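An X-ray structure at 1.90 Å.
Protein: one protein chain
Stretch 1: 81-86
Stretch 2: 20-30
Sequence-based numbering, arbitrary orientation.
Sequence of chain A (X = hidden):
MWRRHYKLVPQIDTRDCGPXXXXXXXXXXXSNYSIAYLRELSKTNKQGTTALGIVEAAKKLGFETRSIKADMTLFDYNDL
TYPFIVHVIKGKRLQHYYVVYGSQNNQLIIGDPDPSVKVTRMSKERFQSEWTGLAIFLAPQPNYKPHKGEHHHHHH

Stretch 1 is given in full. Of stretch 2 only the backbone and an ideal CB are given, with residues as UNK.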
# COMPACT_ATOMS: atom_id res chain seq x y z
N THR A 81 -5.68 -1.04 -12.80
CA THR A 81 -5.15 -2.32 -12.34
C THR A 81 -4.94 -2.33 -10.84
O THR A 81 -4.23 -1.49 -10.29
CB THR A 81 -3.80 -2.67 -13.02
OG1 THR A 81 -2.84 -1.64 -12.74
CG2 THR A 81 -3.98 -2.81 -14.52
N TYR A 82 -5.61 -3.28 -10.19
CA TYR A 82 -5.50 -3.47 -8.74
C TYR A 82 -4.67 -4.72 -8.53
O TYR A 82 -4.61 -5.59 -9.39
CB TYR A 82 -6.89 -3.67 -8.13
CG TYR A 82 -7.82 -2.48 -8.22
CD1 TYR A 82 -7.75 -1.45 -7.29
CD2 TYR A 82 -8.79 -2.41 -9.22
CE1 TYR A 82 -8.64 -0.37 -7.34
CE2 TYR A 82 -9.68 -1.34 -9.28
CZ TYR A 82 -9.60 -0.33 -8.34
OH TYR A 82 -10.49 0.72 -8.38
N PRO A 83 -4.00 -4.83 -7.37
CA PRO A 83 -3.99 -3.85 -6.28
C PRO A 83 -2.81 -2.89 -6.41
O PRO A 83 -1.92 -3.09 -7.24
CB PRO A 83 -3.82 -4.74 -5.06
CG PRO A 83 -2.81 -5.75 -5.55
CD PRO A 83 -3.31 -6.08 -6.96
N PHE A 84 -2.84 -1.81 -5.64
CA PHE A 84 -1.74 -0.86 -5.62
C PHE A 84 -1.61 -0.24 -4.23
O PHE A 84 -2.45 -0.46 -3.36
CB PHE A 84 -1.85 0.19 -6.74
CG PHE A 84 -3.10 1.02 -6.70
CD1 PHE A 84 -3.11 2.25 -6.06
CD2 PHE A 84 -4.25 0.58 -7.34
CE1 PHE A 84 -4.25 3.04 -6.07
CE2 PHE A 84 -5.40 1.36 -7.35
CZ PHE A 84 -5.40 2.59 -6.72
N ILE A 85 -0.53 0.51 -4.02
CA ILE A 85 -0.26 1.12 -2.73
C ILE A 85 -0.54 2.62 -2.71
O ILE A 85 -0.29 3.30 -3.70
CB ILE A 85 1.22 0.87 -2.35
CG1 ILE A 85 1.47 -0.64 -2.24
CG2 ILE A 85 1.59 1.59 -1.06
CD1 ILE A 85 2.94 -1.02 -2.23
N VAL A 86 -1.08 3.11 -1.59
CA VAL A 86 -1.35 4.54 -1.44
C VAL A 86 -0.82 5.06 -0.11
O VAL A 86 -0.76 4.32 0.88
CB VAL A 86 -2.86 4.89 -1.55
CG1 VAL A 86 -3.36 4.65 -2.96
CG2 VAL A 86 -3.68 4.09 -0.53
N UNK A 20 4.88 -4.03 5.23
CA UNK A 20 3.62 -4.77 5.18
C UNK A 20 2.85 -4.62 3.87
O UNK A 20 2.41 -5.62 3.30
CB UNK A 20 2.73 -4.32 6.34
N UNK A 21 2.67 -3.39 3.38
CA UNK A 21 1.95 -3.21 2.12
C UNK A 21 2.72 -3.81 0.95
O UNK A 21 2.12 -4.40 0.05
CB UNK A 21 1.69 -1.72 1.87
N UNK A 22 4.05 -3.72 0.99
CA UNK A 22 4.87 -4.28 -0.08
C UNK A 22 4.74 -5.81 -0.07
O UNK A 22 4.57 -6.43 -1.12
CB UNK A 22 6.33 -3.86 0.08
N UNK A 23 4.78 -6.41 1.12
CA UNK A 23 4.64 -7.86 1.25
C UNK A 23 3.26 -8.30 0.75
O UNK A 23 3.13 -9.34 0.10
CB UNK A 23 4.85 -8.29 2.70
N UNK A 24 2.25 -7.48 1.02
CA UNK A 24 0.88 -7.77 0.60
C UNK A 24 0.76 -7.84 -0.92
O UNK A 24 0.20 -8.81 -1.45
CB UNK A 24 -0.08 -6.71 1.15
N UNK A 25 1.26 -6.82 -1.60
CA UNK A 25 1.20 -6.77 -3.06
C UNK A 25 2.02 -7.91 -3.67
O UNK A 25 1.57 -8.60 -4.58
CB UNK A 25 1.71 -5.42 -3.57
N UNK A 26 3.22 -8.13 -3.13
CA UNK A 26 4.09 -9.19 -3.61
C UNK A 26 3.39 -10.55 -3.51
O UNK A 26 3.50 -11.38 -4.41
CB UNK A 26 5.40 -9.20 -2.82
N UNK A 27 2.65 -10.75 -2.42
CA UNK A 27 1.92 -11.99 -2.18
C UNK A 27 0.83 -12.20 -3.23
O UNK A 27 0.52 -13.33 -3.59
CB UNK A 27 1.31 -11.98 -0.78
N UNK A 28 0.24 -11.10 -3.70
CA UNK A 28 -0.80 -11.17 -4.73
C UNK A 28 -0.20 -11.77 -6.00
O UNK A 28 -0.86 -12.55 -6.69
CB UNK A 28 -1.39 -9.79 -5.01
N UNK A 29 1.05 -11.42 -6.29
CA UNK A 29 1.74 -11.91 -7.46
C UNK A 29 2.49 -13.23 -7.23
O UNK A 29 3.40 -13.58 -7.99
CB UNK A 29 2.72 -10.84 -7.95
N UNK A 30 2.12 -13.94 -6.17
CA UNK A 30 2.73 -15.23 -5.87
C UNK A 30 4.01 -15.29 -5.07
O UNK A 30 4.49 -16.39 -4.76
CB UNK A 30 3.00 -15.94 -7.20

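Stretch 2 is helical through position 28 and runs nearly antiparallel to strand 84-86, with axes 8.9 Å apart at closest approach. Stretch 1 offers it mainly two apolar side chains, Pro83 and Ile85. No hydrogen bond crosses between the stretches.

Position 20 has nothing of stretch 1 within reach of its CB. Stretch 1 sets no preference. The residue is Ala20, which makes no contact here.

Position 21 points toward stretch 1. Its ideal CB lies 4.3 Å from Ile85 CG1, with no charge or polar side chain nearby. A small or medium apolar residue would suit, such as alanine, valine or isoleucine. It is Val21, with chi1 m; its CG2 packs 3.9 Å from Ile85 CG2.

Position 22 points away, although its CB is 5.0 Å from Ile85 CD1. Many side chains could leave in this direction. It is Leu22. Its backbone N is its nearest atom to Ile85, 4.3 Å from Ile85 CD1.

Position 23 is out of reach, and stretch 1 does not decide it. It is Ala23.

Position 24 points toward stretch 1, but nothing lies within 5.5 Å of its CB. A small residue, polar or apolar, is possible. It is Ser24. Its OG turns back along the helix and donates to Ala20 O at 2.8 Å.

Position 25 points toward stretch 1, between two apolar groups: its CB is 4.8 Å from Ile85 CD1 and 4.9 Å from Pro83 CG. Valine, isoleucine or leucine could fill this space. It is Val25, with chi1 t. Its CG2 lies 3.9 Å from Ile85 CG1.

Positions 26 and 27 are out of reach, so many residues would do. They are Ala26 and Lys27; the lysine is extended, all four chi angles t.

Position 28 points toward stretch 1, with its CB 4.3 Å from Pro83 CG. A flat ring could lie against the proline, and an aliphatic chain could also pack there. It is His28, with chi1 t. Pro83 CD sits over one face of the His28 ring, 3.6 Å from His28 ND1, in a CH-pi contact. Pro83 follows a cis peptide bond.

Position 29 is the first to leave helical angles. Its CB points sideways, so only a long side chain could approach stretch 1. It is Tyr29. Its OH reaches to 4.4 Å from Pro83 CD, without a hydrogen bond to stretch 1.

Position 30 has phi/psi of 86/-4. A CB here would jam against the preceding carbonyl O, which calls for glycine. It is Gly30.

Stretch 2 (20-30) AVLASVAKHYG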
# COMPACT_ATOMS: atom_id res chain seq x y z
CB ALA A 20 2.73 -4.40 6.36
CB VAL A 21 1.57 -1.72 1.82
CG1 VAL A 21 0.63 -1.20 2.89
CG2 VAL A 21 2.80 -0.84 1.69
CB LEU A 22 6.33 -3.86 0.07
CG LEU A 22 7.31 -4.40 -0.99
CD1 LEU A 22 6.82 -4.07 -2.39
CD2 LEU A 22 8.70 -3.82 -0.75
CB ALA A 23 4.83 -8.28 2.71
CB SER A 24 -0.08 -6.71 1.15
OG SER A 24 -0.06 -6.68 2.57
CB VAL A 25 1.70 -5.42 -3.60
CG1 VAL A 25 1.80 -5.45 -5.13
CG2 VAL A 25 0.74 -4.31 -3.17
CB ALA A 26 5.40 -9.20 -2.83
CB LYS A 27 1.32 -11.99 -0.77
CG LYS A 27 0.84 -13.36 -0.31
CD LYS A 27 0.48 -13.36 1.17
CE LYS A 27 0.13 -14.77 1.63
NZ LYS A 27 -0.14 -14.84 3.10
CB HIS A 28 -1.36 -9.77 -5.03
CG HIS A 28 -2.28 -9.73 -6.21
ND1 HIS A 28 -1.87 -9.31 -7.45
CD2 HIS A 28 -3.58 -10.08 -6.34
CE1 HIS A 28 -2.87 -9.40 -8.30
NE2 HIS A 28 -3.92 -9.86 -7.65
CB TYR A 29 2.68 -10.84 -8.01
CG TYR A 29 1.95 -9.63 -8.55
CD1 TYR A 29 1.11 -9.73 -9.66
CD2 TYR A 29 2.09 -8.38 -7.94
CE1 TYR A 29 0.43 -8.62 -10.15
CE2 TYR A 29 1.41 -7.26 -8.42
CZ TYR A 29 0.58 -7.39 -9.53
OH TYR A 29 -0.10 -6.30 -10.01
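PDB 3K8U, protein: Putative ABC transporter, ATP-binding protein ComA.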